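Local coordinates for hypothetical shikimate 5-dehydrogenase-like protein HI0607 (PDB 1NPY) that catalyses in vitro the NADP(+)-dependent oxidation of shikimate to 3-dehydroshikimate, though so weakly that shikimate may not be its biological substrate, at residues E193-I203 and E218-Q226; T6-G14 and I57-F66. All coordinates share one frame; numbering follows the deposited sequence.

Contact 1: E193-I203 and E218-Q226; sequences EMDLAFPKAFI and ETPFIRYAQ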
ATOM      1  N   GLU A 193       0.129 -20.495   0.444  1.00 14.65           N
ATOM      2  CA  GLU A 193       0.474 -20.093  -0.915  1.00 15.10           C
ATOM      3  C   GLU A 193      -0.495 -20.600  -1.982  1.00 14.47           C
ATOM      4  O   GLU A 193      -0.833 -19.882  -2.916  1.00 12.83           O
ATOM      5  CB  GLU A 193       1.895 -20.538  -1.253  1.00 15.24           C
ATOM      6  CG  GLU A 193       2.424 -20.000  -2.569  1.00 14.06           C
ATOM      7  CD  GLU A 193       3.862 -20.371  -2.903  1.00 15.83           C
ATOM      8  OE1 GLU A 193       4.655 -20.789  -2.034  1.00 20.95           O
ATOM      9  OE2 GLU A 193       4.197 -20.234  -4.091  1.00 23.09           O
ATOM     10  N   MET A 194      -0.942 -21.845  -1.850  1.00 12.40           N
ATOM     11  CA  MET A 194      -1.767 -22.481  -2.880  1.00 13.37           C
ATOM     12  C   MET A 194      -3.236 -22.479  -2.482  1.00 11.71           C
ATOM     13  O   MET A 194      -4.042 -23.252  -3.017  1.00 14.56           O
ATOM     14  CB  MET A 194      -1.305 -23.928  -3.107  1.00 12.35           C
ATOM     15  CG  MET A 194       0.137 -24.058  -3.520  1.00 12.51           C
ATOM     16  SD  MET A 194       0.533 -23.002  -4.902  1.00 17.11           S
ATOM     17  CE  MET A 194       2.318 -23.208  -4.932  1.00 19.05           C
ATOM     18  N   ASP A 195      -3.613 -21.619  -1.539  1.00 11.91           N
ATOM     19  CA  ASP A 195      -5.012 -21.536  -1.116  1.00 12.08           C
ATOM     20  C   ASP A 195      -5.732 -20.389  -1.836  1.00 10.76           C
ATOM     21  O   ASP A 195      -5.069 -19.424  -2.246  1.00 11.72           O
ATOM     22  CB  ASP A 195      -5.111 -21.322   0.399  1.00 11.66           C
ATOM     23  CG  ASP A 195      -4.606 -22.500   1.215  1.00 18.03           C
ATOM     24  OD1 ASP A 195      -4.433 -23.598   0.633  1.00 22.69           O
ATOM     25  OD2 ASP A 195      -4.297 -22.348   2.419  1.00 19.44           O
ATOM     26  N   LEU A 196      -7.052 -20.521  -2.001  1.00 11.61           N
ATOM     27  CA  LEU A 196      -7.911 -19.442  -2.509  1.00 11.72           C
ATOM     28  C   LEU A 196      -8.322 -18.462  -1.424  1.00 11.27           C
ATOM     29  O   LEU A 196      -8.852 -18.854  -0.380  1.00 11.21           O
ATOM     30  CB  LEU A 196      -9.225 -20.027  -3.044  1.00 11.42           C
ATOM     31  CG  LEU A 196      -9.132 -20.762  -4.381  1.00 14.17           C
ATOM     32  CD1 LEU A 196     -10.411 -21.554  -4.598  1.00 17.16           C
ATOM     33  CD2 LEU A 196      -8.887 -19.821  -5.533  1.00 16.81           C
ATOM     34  N   ALA A 197      -8.206 -17.169  -1.713  1.00 11.11           N
ATOM     35  CA  ALA A 197      -8.602 -16.130  -0.778  1.00 10.90           C
ATOM     36  C   ALA A 197     -10.113 -15.999  -0.670  1.00 11.55           C
ATOM     37  O   ALA A 197     -10.619 -15.559   0.360  1.00 12.12           O
ATOM     38  CB  ALA A 197      -7.925 -14.822  -1.151  1.00 11.18           C
ATOM     39  N   PHE A 198     -10.828 -16.430  -1.707  1.00 11.34           N
ATOM     40  CA  PHE A 198     -12.284 -16.541  -1.720  1.00 11.04           C
ATOM     41  C   PHE A 198     -12.625 -17.853  -2.455  1.00 12.55           C
ATOM     42  O   PHE A 198     -11.896 -18.266  -3.364  1.00 11.80           O
ATOM     43  CB  PHE A 198     -12.966 -15.384  -2.478  1.00 11.83           C
ATOM     44  CG  PHE A 198     -12.881 -14.054  -1.779  1.00 10.30           C
ATOM     45  CD1 PHE A 198     -13.910 -13.621  -0.973  1.00 13.77           C
ATOM     46  CD2 PHE A 198     -11.751 -13.254  -1.900  1.00 12.38           C
ATOM     47  CE1 PHE A 198     -13.832 -12.414  -0.292  1.00 12.72           C
ATOM     48  CE2 PHE A 198     -11.675 -12.040  -1.256  1.00 13.67           C
ATOM     49  CZ  PHE A 198     -12.711 -11.617  -0.438  1.00 11.30           C
ATOM     50  N   PRO A 199     -13.742 -18.487  -2.096  1.00 14.54           N
ATOM     51  CA  PRO A 199     -14.221 -19.668  -2.827  1.00 15.12           C
ATOM     52  C   PRO A 199     -14.551 -19.404  -4.305  1.00 13.97           C
ATOM     53  O   PRO A 199     -15.008 -18.326  -4.689  1.00 12.53           O
ATOM     54  CB  PRO A 199     -15.490 -20.084  -2.066  1.00 15.49           C
ATOM     55  CG  PRO A 199     -15.353 -19.468  -0.676  1.00 16.56           C
ATOM     56  CD  PRO A 199     -14.579 -18.198  -0.916  1.00 15.89           C
ATOM     57  N   LYS A 200     -14.347 -20.408  -5.148  1.00 14.72           N
ATOM     58  CA  LYS A 200     -14.677 -20.274  -6.570  1.00 15.74           C
ATOM     59  C   LYS A 200     -16.096 -19.778  -6.814  1.00 14.82           C
ATOM     60  O   LYS A 200     -16.331 -18.882  -7.632  1.00 16.11           O
ATOM     61  CB  LYS A 200     -14.444 -21.594  -7.309  1.00 15.72           C
ATOM     62  CG  LYS A 200     -12.972 -21.975  -7.396  1.00 17.08           C
ATOM     63  CD  LYS A 200     -12.680 -23.167  -8.300  1.00 20.52           C
ATOM     64  CE  LYS A 200     -13.043 -24.461  -7.610  1.00 23.68           C
ATOM     65  NZ  LYS A 200     -12.126 -24.783  -6.480  1.00 22.53           N
ATOM     66  N   ALA A 201     -17.062 -20.304  -6.076  1.00 16.91           N
ATOM     67  CA  ALA A 201     -18.460 -19.913  -6.270  1.00 17.22           C
ATOM     68  C   ALA A 201     -18.655 -18.422  -6.032  1.00 18.03           C
ATOM     69  O   ALA A 201     -19.488 -17.761  -6.656  1.00 16.13           O
ATOM     70  CB  ALA A 201     -19.348 -20.706  -5.331  1.00 18.72           C
ATOM     71  N   PHE A 202     -17.894 -17.901  -5.072  1.00 18.05           N
ATOM     72  CA  PHE A 202     -17.940 -16.479  -4.791  1.00 18.48           C
ATOM     73  C   PHE A 202     -17.337 -15.626  -5.904  1.00 17.23           C
ATOM     74  O   PHE A 202     -17.906 -14.616  -6.328  1.00 16.78           O
ATOM     75  CB  PHE A 202     -17.190 -16.250  -3.481  1.00 19.48           C
ATOM     76  CG  PHE A 202     -17.969 -15.449  -2.511  1.00 24.10           C
ATOM     77  CD1 PHE A 202     -18.941 -16.045  -1.737  1.00 30.17           C
ATOM     78  CD2 PHE A 202     -17.740 -14.088  -2.406  1.00 30.63           C
ATOM     79  CE1 PHE A 202     -19.673 -15.292  -0.838  1.00 30.51           C
ATOM     80  CE2 PHE A 202     -18.477 -13.331  -1.525  1.00 31.42           C
ATOM     81  CZ  PHE A 202     -19.443 -13.938  -0.736  1.00 30.24           C
ATOM     82  N   ILE A 203     -16.159 -16.033  -6.359  1.00 16.60           N
ATOM     83  CA  ILE A 203     -15.477 -15.369  -7.468  1.00 15.72           C
ATOM     84  C   ILE A 203     -16.350 -15.397  -8.717  1.00 16.24           C
ATOM     85  O   ILE A 203     -16.433 -14.404  -9.424  1.00 16.52           O
ATOM     86  CB  ILE A 203     -14.105 -16.019  -7.754  1.00 15.02           C
ATOM     87  CG1 ILE A 203     -13.265 -16.015  -6.469  1.00 14.34           C
ATOM     88  CG2 ILE A 203     -13.423 -15.344  -8.939  1.00 13.69           C
ATOM     89  CD1 ILE A 203     -12.016 -16.878  -6.459  1.00 14.72           C
ATOM     90  N   GLU A 218       0.043 -13.799  -9.844  1.00 16.99           N
ATOM     91  CA  GLU A 218      -0.984 -14.780 -10.157  1.00 16.74           C
ATOM     92  C   GLU A 218      -1.176 -15.689  -8.940  1.00 16.22           C
ATOM     93  O   GLU A 218      -0.727 -16.852  -8.932  1.00 15.50           O
ATOM     94  CB  GLU A 218      -0.592 -15.579 -11.404  1.00 17.37           C
ATOM     95  CG  GLU A 218      -0.500 -14.739 -12.674  1.00 21.08           C
ATOM     96  CD  GLU A 218      -1.865 -14.393 -13.243  1.00 23.87           C
ATOM     97  OE1 GLU A 218      -2.822 -15.162 -13.019  1.00 26.96           O
ATOM     98  OE2 GLU A 218      -2.024 -13.316 -13.857  1.00 29.30           O
ATOM     99  N   THR A 219      -1.807 -15.149  -7.896  1.00 13.43           N
ATOM    100  CA  THR A 219      -2.294 -15.984  -6.793  1.00 13.59           C
ATOM    101  C   THR A 219      -3.422 -16.910  -7.264  1.00 12.53           C
ATOM    102  O   THR A 219      -3.970 -16.685  -8.337  1.00 11.60           O
ATOM    103  CB  THR A 219      -2.857 -15.142  -5.638  1.00 12.41           C
ATOM    104  OG1 THR A 219      -3.878 -14.285  -6.170  1.00 12.39           O
ATOM    105  CG2 THR A 219      -1.810 -14.234  -4.996  1.00 13.23           C
ATOM    106  N   PRO A 220      -3.791 -17.958  -6.524  1.00 11.93           N
ATOM    107  CA  PRO A 220      -4.934 -18.768  -6.944  1.00 11.08           C
ATOM    108  C   PRO A 220      -6.222 -17.973  -7.145  1.00 10.56           C
ATOM    109  O   PRO A 220      -6.957 -18.213  -8.106  1.00  9.19           O
ATOM    110  CB  PRO A 220      -5.024 -19.845  -5.852  1.00 12.30           C
ATOM    111  CG  PRO A 220      -3.644 -19.959  -5.369  1.00 11.43           C
ATOM    112  CD  PRO A 220      -3.187 -18.502  -5.294  1.00 12.72           C
ATOM    113  N   PHE A 221      -6.447 -16.982  -6.296  1.00  9.85           N
ATOM    114  CA  PHE A 221      -7.590 -16.070  -6.385  1.00 10.74           C
ATOM    115  C   PHE A 221      -7.587 -15.304  -7.715  1.00 10.74           C
ATOM    116  O   PHE A 221      -8.585 -15.332  -8.446  1.00  8.75           O
ATOM    117  CB  PHE A 221      -7.488 -15.126  -5.191  1.00 10.50           C
ATOM    118  CG  PHE A 221      -8.463 -13.969  -5.169  1.00  8.48           C
ATOM    119  CD1 PHE A 221      -9.796 -14.086  -5.519  1.00  9.24           C
ATOM    120  CD2 PHE A 221      -8.033 -12.764  -4.651  1.00 10.88           C
ATOM    121  CE1 PHE A 221     -10.680 -13.008  -5.433  1.00  9.22           C
ATOM    122  CE2 PHE A 221      -8.907 -11.682  -4.556  1.00  8.46           C
ATOM    123  CZ  PHE A 221     -10.225 -11.797  -4.920  1.00  7.97           C
ATOM    124  N   ILE A 222      -6.475 -14.640  -8.015  1.00 11.07           N
ATOM    125  CA  ILE A 222      -6.352 -13.852  -9.251  1.00 12.20           C
ATOM    126  C   ILE A 222      -6.442 -14.739 -10.480  1.00 12.86           C
ATOM    127  O   ILE A 222      -7.123 -14.411 -11.453  1.00 12.43           O
ATOM    128  CB  ILE A 222      -5.061 -13.013  -9.261  1.00 11.89           C
ATOM    129  CG1 ILE A 222      -5.121 -11.917  -8.198  1.00 13.06           C
ATOM    130  CG2 ILE A 222      -4.687 -12.447 -10.625  1.00 15.28           C
ATOM    131  CD1 ILE A 222      -6.139 -10.806  -8.517  1.00 14.61           C
ATOM    132  N   ARG A 223      -5.736 -15.861 -10.464  1.00 12.36           N
ATOM    133  CA  ARG A 223      -5.749 -16.779 -11.598  1.00 13.80           C
ATOM    134  C   ARG A 223      -7.148 -17.286 -11.913  1.00 13.23           C
ATOM    135  O   ARG A 223      -7.549 -17.314 -13.083  1.00 12.55           O
ATOM    136  CB  ARG A 223      -4.867 -17.997 -11.306  1.00 14.23           C
ATOM    137  CG  ARG A 223      -3.400 -17.874 -11.651  1.00 22.09           C
ATOM    138  CD  ARG A 223      -2.909 -19.093 -12.451  1.00 27.18           C
ATOM    139  NE  ARG A 223      -1.648 -18.878 -13.160  1.00 31.70           N
ATOM    140  CZ  ARG A 223      -0.486 -18.865 -12.534  1.00 33.65           C
ATOM    141  NH1 ARG A 223      -0.472 -19.072 -11.227  1.00 39.30           N
ATOM    142  NH2 ARG A 223       0.648 -18.669 -13.179  1.00 36.52           N
ATOM    143  N   TYR A 224      -7.890 -17.700 -10.885  1.00 11.69           N
ATOM    144  CA  TYR A 224      -9.268 -18.139 -11.089  1.00 11.00           C
ATOM    145  C   TYR A 224     -10.168 -17.013 -11.587  1.00 11.48           C
ATOM    146  O   TYR A 224     -10.930 -17.204 -12.530  1.00 11.19           O
ATOM    147  CB  TYR A 224      -9.849 -18.825  -9.850  1.00 11.26           C
ATOM    148  CG  TYR A 224     -11.209 -19.418 -10.127  1.00 12.04           C
ATOM    149  CD1 TYR A 224     -11.337 -20.624 -10.809  1.00 16.00           C
ATOM    150  CD2 TYR A 224     -12.373 -18.766  -9.750  1.00 11.98           C
ATOM    151  CE1 TYR A 224     -12.570 -21.135 -11.139  1.00 15.59           C
ATOM    152  CE2 TYR A 224     -13.620 -19.287 -10.049  1.00 14.58           C
ATOM    153  CZ  TYR A 224     -13.715 -20.483 -10.730  1.00 15.82           C
ATOM    154  OH  TYR A 224     -14.947 -21.022 -11.022  1.00 17.44           O
ATOM    155  N   ALA A 225     -10.021 -15.808 -11.037  1.00 11.00           N
ATOM    156  CA  ALA A 225     -10.783 -14.669 -11.548  1.00 11.58           C
ATOM    157  C   ALA A 225     -10.521 -14.446 -13.043  1.00 12.73           C
ATOM    158  O   ALA A 225     -11.433 -14.128 -13.815  1.00 13.65           O
ATOM    159  CB  ALA A 225     -10.422 -13.428 -10.758  1.00 10.49           C
ATOM    160  N   GLN A 226      -9.257 -14.549 -13.436  1.00 11.29           N
ATOM    161  CA  GLN A 226      -8.901 -14.407 -14.846  1.00 14.19           C
ATOM    162  C   GLN A 226      -9.479 -15.520 -15.711  1.00 15.19           C
ATOM    163  O   GLN A 226      -9.868 -15.292 -16.859  1.00 16.42           O
ATOM    164  CB  GLN A 226      -7.392 -14.338 -15.025  1.00 12.22           C
ATOM    165  CG  GLN A 226      -6.801 -13.072 -14.474  1.00 13.36           C
ATOM    166  CD  GLN A 226      -5.296 -13.026 -14.558  1.00 15.64           C
ATOM    167  OE1 GLN A 226      -4.659 -14.064 -14.675  1.00 24.42           O
ATOM    168  NE2 GLN A 226      -4.731 -11.843 -14.383  1.00 18.20           N
TER
HETATM  169  O   HOH W   1      -5.724 -16.983  -3.330  1.00 10.68           O
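The ring of F221 sits in a hollow between A197, F198 and I203, in the nucleotide-binding domain, where six parallel strands with helices between them form a Rossmann-type fold. CD2 of F198 lies over one face of that ring toward its rim, 3.7 Å from CZ of F221, while CD1 of I203 meets the ring edge in plane, 3.7 Å from CD1 of F221. The two phenyl planes are inclined at 41°. L179 of strand 178-181 touches both rings, which places the apolar end of the contact against the central sheet.

Farther out, the Y224 ring is a flat shelf under the aliphatic chain of K200. CG of K200 stands 3.7 Å from the centroid of the Y224 ring and 9° off its normal, a CH-pi contact over the face. Bends at chi3 and chi4 carry the amine away from helix 220-227. I203 wedges between the aromatic residues: its CG2 reaches CD2 at the edge of Y224, and its CD1 reaches F221. The hydroxyl of Y224 is held by D204.

At the start of helix 220-227 the P220 ring is the bump, pressed against the loop backbone with CG 3.5 Å from O of D195; CD2 of L196 packs beside it. T219 caps this helix, its OG1 accepting from N of I222. One water bridges loop and helix, donating to O of D195 (2.8 Å) and accepting from N of F221 (3.1 Å).

Contact 2: T6-G14 and I57-F66; sequences TQLCMSLSG and IRGCAVSMPF
CD1 of I57 lies 3.9 Å from CD2 of L8, the two side chains running side by side. L8 and M10 belong to strand 7-12, and I57 leads into strand 59-62, its parallel neighbour in the mixed sheet of the substrate-binding domain; the short axes approach to 4.2 Å at 17°. Strands 35-40 and 59-62 form a beta-alpha-beta crossover passing over strand 7-12, and its helix 45-55 covers the M10, L12 and C60 face: V52 touches M10, A48 and I49 touch L12. The M10 chain, extended through chi2, puts SD beside CG2 of I57 at about a right angle, and a bend at chi3 turns CE toward SG of C60. That sulfur fills the notch between M10 and L12, 3.8 Å from CG of M10 and from CD1 of L12.

On the other face, Y250 of helix 235-251 touches C9 and A61. The backbone ladder includes the bond from A61 N to M10 O, 2.7 Å. Beyond the strands, just before the inferred catalytic K67, a cis peptide precedes P65. O of L12 and N of S13 lie at the F66 ring's edge, in its plane, and N of G14 donates to O of M64 (3.0 Å, 171°) in the carbonyl plane, on a lone pair.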
ATOM      1  N   THR A   6      23.575  16.711  -3.769  1.00 11.39           N
ATOM      2  CA  THR A   6      22.697  15.571  -4.023  1.00 11.01           C
ATOM      3  C   THR A   6      21.787  15.401  -2.814  1.00  9.99           C
ATOM      4  O   THR A   6      22.243  15.425  -1.664  1.00 10.69           O
ATOM      5  CB  THR A   6      23.539  14.296  -4.168  1.00 11.52           C
ATOM      6  OG1 THR A   6      24.432  14.424  -5.275  1.00 10.32           O
ATOM      7  CG2 THR A   6      22.696  13.064  -4.476  1.00 10.52           C
ATOM      8  N   GLN A   7      20.497  15.230  -3.076  1.00  9.70           N
ATOM      9  CA  GLN A   7      19.552  15.006  -1.991  1.00 10.57           C
ATOM     10  C   GLN A   7      19.443  13.512  -1.687  1.00 10.20           C
ATOM     11  O   GLN A   7      19.367  12.714  -2.610  1.00 11.00           O
ATOM     12  CB  GLN A   7      18.201  15.617  -2.331  1.00 10.62           C
ATOM     13  CG  GLN A   7      18.362  17.144  -2.429  1.00 16.07           C
ATOM     14  CD  GLN A   7      17.858  17.784  -3.718  1.00 27.02           C
ATOM     15  OE1 GLN A   7      16.726  18.279  -3.744  1.00 25.70           O
ATOM     16  NE2 GLN A   7      18.704  17.837  -4.761  1.00 33.49           N
ATOM     17  N   LEU A   8      19.413  13.151  -0.409  1.00  9.45           N
ATOM     18  CA  LEU A   8      19.196  11.755  -0.013  1.00  9.26           C
ATOM     19  C   LEU A   8      17.733  11.518   0.339  1.00  8.48           C
ATOM     20  O   LEU A   8      17.129  12.255   1.130  1.00  8.06           O
ATOM     21  CB  LEU A   8      20.071  11.390   1.177  1.00 10.09           C
ATOM     22  CG  LEU A   8      19.882   9.996   1.771  1.00 10.04           C
ATOM     23  CD1 LEU A   8      20.203   8.884   0.801  1.00  7.81           C
ATOM     24  CD2 LEU A   8      20.730   9.883   3.031  1.00  9.14           C
ATOM     25  N   CYS A   9      17.149  10.500  -0.281  1.00  7.16           N
ATOM     26  CA  CYS A   9      15.868   9.979   0.137  1.00  6.37           C
ATOM     27  C   CYS A   9      16.137   8.550   0.608  1.00  7.19           C
ATOM     28  O   CYS A   9      17.175   7.956   0.256  1.00  7.86           O
ATOM     29  CB  CYS A   9      14.814   9.983  -0.965  1.00  7.03           C
ATOM     30  SG  CYS A   9      14.302  11.666  -1.366  1.00 10.23           S
ATOM     31  N   MET A  10      15.242   8.068   1.449  1.00  6.66           N
ATOM     32  CA  MET A  10      15.553   6.840   2.179  1.00  7.62           C
ATOM     33  C   MET A  10      14.330   6.095   2.683  1.00  8.25           C
ATOM     34  O   MET A  10      13.188   6.533   2.498  1.00  7.76           O
ATOM     35  CB  MET A  10      16.435   7.217   3.370  1.00  8.69           C
ATOM     36  CG  MET A  10      15.806   8.090   4.444  1.00  9.62           C
ATOM     37  SD  MET A  10      16.906   8.347   5.834  1.00 14.13           S
ATOM     38  CE  MET A  10      16.505   6.888   6.769  1.00 11.45           C
ATOM     39  N   SER A  11      14.577   4.939   3.297  1.00  8.90           N
ATOM     40  CA  SER A  11      13.504   4.235   3.987  1.00  8.53           C
ATOM     41  C   SER A  11      14.046   3.726   5.338  1.00  8.34           C
ATOM     42  O   SER A  11      15.256   3.580   5.517  1.00  8.09           O
ATOM     43  CB  SER A  11      12.980   3.059   3.180  1.00 10.29           C
ATOM     44  OG  SER A  11      13.934   2.031   3.008  1.00 10.81           O
ATOM     45  N   LEU A  12      13.117   3.485   6.252  1.00  8.72           N
ATOM     46  CA  LEU A  12      13.414   2.890   7.552  1.00  9.60           C
ATOM     47  C   LEU A  12      12.482   1.711   7.756  1.00 10.50           C
ATOM     48  O   LEU A  12      11.272   1.872   7.679  1.00  9.75           O
ATOM     49  CB  LEU A  12      13.190   3.896   8.685  1.00  9.77           C
ATOM     50  CG  LEU A  12      14.242   4.967   8.905  1.00 10.84           C
ATOM     51  CD1 LEU A  12      13.673   5.999   9.849  1.00 12.60           C
ATOM     52  CD2 LEU A  12      15.562   4.411   9.472  1.00 10.69           C
ATOM     53  N   SER A  13      13.034   0.536   8.061  1.00 12.52           N
ATOM     54  CA  SER A  13      12.241  -0.666   8.297  1.00 13.74           C
ATOM     55  C   SER A  13      13.047  -1.586   9.200  1.00 13.45           C
ATOM     56  O   SER A  13      14.275  -1.523   9.223  1.00 13.46           O
ATOM     57  CB  SER A  13      12.016  -1.534   7.057  1.00 15.94           C
ATOM     58  OG  SER A  13      12.234  -0.856   5.849  1.00 21.94           O
ATOM     59  N   GLY A  14      12.343  -2.506   9.849  1.00 14.36           N
ATOM     60  CA  GLY A  14      13.003  -3.497  10.682  1.00 15.50           C
ATOM     61  C   GLY A  14      13.720  -4.525   9.828  1.00 17.91           C
ATOM     62  O   GLY A  14      14.745  -5.091  10.259  1.00 18.25           O
ATOM     63  N   ILE A  57      17.793  15.323   5.262  1.00 10.34           N
ATOM     64  CA  ILE A  57      17.375  14.243   4.374  1.00  9.24           C
ATOM     65  C   ILE A  57      15.978  14.612   3.851  1.00  9.14           C
ATOM     66  O   ILE A  57      15.120  15.021   4.607  1.00  8.33           O
ATOM     67  CB  ILE A  57      17.427  12.914   5.176  1.00 10.15           C
ATOM     68  CG1 ILE A  57      18.902  12.585   5.445  1.00 10.31           C
ATOM     69  CG2 ILE A  57      16.618  11.835   4.502  1.00 11.24           C
ATOM     70  CD1 ILE A  57      19.189  11.375   6.299  1.00 10.92           C
ATOM     71  N   ARG A  58      15.732  14.481   2.552  1.00  8.58           N
ATOM     72  CA  ARG A  58      14.527  14.993   1.929  1.00  8.34           C
ATOM     73  C   ARG A  58      13.271  14.171   2.143  1.00  7.60           C
ATOM     74  O   ARG A  58      12.182  14.706   2.338  1.00  6.67           O
ATOM     75  CB  ARG A  58      14.792  15.053   0.428  1.00  8.46           C
ATOM     76  CG  ARG A  58      13.620  15.434  -0.439  1.00  7.93           C
ATOM     77  CD  ARG A  58      12.910  16.706  -0.068  1.00 12.19           C
ATOM     78  NE  ARG A  58      11.731  16.893  -0.897  1.00  9.46           N
ATOM     79  CZ  ARG A  58      10.775  17.781  -0.695  1.00 12.29           C
ATOM     80  NH1 ARG A  58      10.808  18.571   0.367  1.00  9.96           N
ATOM     81  NH2 ARG A  58       9.737  17.852  -1.529  1.00 13.52           N
ATOM     82  N   GLY A  59      13.429  12.851   2.122  1.00  7.56           N
ATOM     83  CA  GLY A  59      12.266  11.986   2.046  1.00  8.24           C
ATOM     84  C   GLY A  59      12.579  10.683   2.756  1.00  8.24           C
ATOM     85  O   GLY A  59      13.703  10.215   2.684  1.00  8.40           O
ATOM     86  N   CYS A  60      11.615  10.143   3.493  1.00  8.27           N
ATOM     87  CA  CYS A  60      11.825   8.851   4.162  1.00  7.25           C
ATOM     88  C   CYS A  60      10.567   7.974   4.140  1.00  8.19           C
ATOM     89  O   CYS A  60       9.542   8.313   4.747  1.00 10.18           O
ATOM     90  CB  CYS A  60      12.296   9.111   5.605  1.00  8.03           C
ATOM     91  SG  CYS A  60      12.697   7.603   6.551  1.00 11.44           S
ATOM     92  N   ALA A  61      10.681   6.813   3.520  1.00  8.75           N
ATOM     93  CA  ALA A  61       9.635   5.804   3.599  1.00  8.89           C
ATOM     94  C   ALA A  61       9.722   5.135   4.960  1.00  8.57           C
ATOM     95  O   ALA A  61      10.798   5.016   5.544  1.00 10.26           O
ATOM     96  CB  ALA A  61       9.703   4.782   2.473  1.00  9.07           C
ATOM     97  N   VAL A  62       8.569   4.774   5.492  1.00  9.38           N
ATOM     98  CA  VAL A  62       8.455   4.140   6.800  1.00  9.12           C
ATOM     99  C   VAL A  62       7.705   2.823   6.650  1.00  9.86           C
ATOM    100  O   VAL A  62       6.594   2.754   6.117  1.00  9.60           O
ATOM    101  CB  VAL A  62       7.785   5.061   7.831  1.00 10.40           C
ATOM    102  CG1 VAL A  62       7.858   4.478   9.230  1.00 10.30           C
ATOM    103  CG2 VAL A  62       8.431   6.435   7.807  1.00  9.10           C
ATOM    104  N   SER A  63       8.357   1.764   7.108  1.00 10.81           N
ATOM    105  CA  SER A  63       7.788   0.421   7.134  1.00 11.63           C
ATOM    106  C   SER A  63       7.653  -0.107   8.556  1.00 11.58           C
ATOM    107  O   SER A  63       8.046   0.520   9.532  1.00 10.97           O
ATOM    108  CB  SER A  63       8.644  -0.553   6.328  1.00 13.50           C
ATOM    109  OG  SER A  63       8.538  -0.282   4.939  1.00 18.29           O
ATOM    110  N   MET A  64       7.076  -1.297   8.675  1.00 11.91           N
ATOM    111  CA  MET A  64       7.030  -1.973   9.970  1.00 13.87           C
ATOM    112  C   MET A  64       8.448  -2.064  10.555  1.00 12.50           C
ATOM    113  O   MET A  64       9.386  -2.303   9.796  1.00 10.69           O
ATOM    114  CB  MET A  64       6.388  -3.357   9.754  1.00 15.08           C
ATOM    115  CG  MET A  64       4.873  -3.241   9.655  1.00 21.84           C
ATOM    116  SD  MET A  64       3.988  -4.799   9.940  1.00 38.33           S
ATOM    117  CE  MET A  64       4.307  -5.000  11.730  1.00 37.44           C
ATOM    118  N   PRO A  65       8.625  -1.907  11.864  1.00 12.09           N
ATOM    119  CA  PRO A  65       7.570  -1.637  12.848  1.00 12.25           C
ATOM    120  C   PRO A  65       7.422  -0.197  13.322  1.00 11.59           C
ATOM    121  O   PRO A  65       7.157   0.069  14.488  1.00 12.96           O
ATOM    122  CB  PRO A  65       8.053  -2.469  14.034  1.00 13.95           C
ATOM    123  CG  PRO A  65       9.524  -2.264  14.001  1.00 12.94           C
ATOM    124  CD  PRO A  65       9.909  -2.187  12.535  1.00 12.85           C
ATOM    125  N   PHE A  66       7.570   0.747  12.409  1.00 10.14           N
ATOM    126  CA  PHE A  66       7.698   2.157  12.755  1.00 10.44           C
ATOM    127  C   PHE A  66       6.559   3.041  12.260  1.00 10.21           C
ATOM    128  O   PHE A  66       6.675   4.253  12.408  1.00 10.17           O
ATOM    129  CB  PHE A  66       8.998   2.706  12.166  1.00 10.24           C
ATOM    130  CG  PHE A  66      10.228   1.916  12.521  1.00 10.62           C
ATOM    131  CD1 PHE A  66      10.540   1.660  13.850  1.00 11.71           C
ATOM    132  CD2 PHE A  66      11.104   1.488  11.534  1.00 11.90           C
ATOM    133  CE1 PHE A  66      11.692   0.928  14.173  1.00 12.47           C
ATOM    134  CE2 PHE A  66      12.265   0.784  11.851  1.00 12.73           C
ATOM    135  CZ  PHE A  66      12.555   0.523  13.181  1.00 10.21           C
TER

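The two contacts belong to different domains, on opposite sides of the chain's centre, with nearest atoms about 19 Å apart. Contact 1 joins a loop and the start of helix 200-205 to helix 220-227 in the nucleotide-binding domain; contact 2 joins neighbouring strands in the substrate-binding domain. Both are partly buried, but contact 2 buries more surface, 698 against 544 Å², and has ten buried residues among 18 touching, against five among 12. Chemistry differs with place: loop and helix meet a helix through side chains and one bridging water, whereas adjacent strands pair through six direct backbone hydrogen bonds. Contact 1 grades from aromatic rings against its sheet to exposed K200, whereas contact 2 has protein covering both sheet faces.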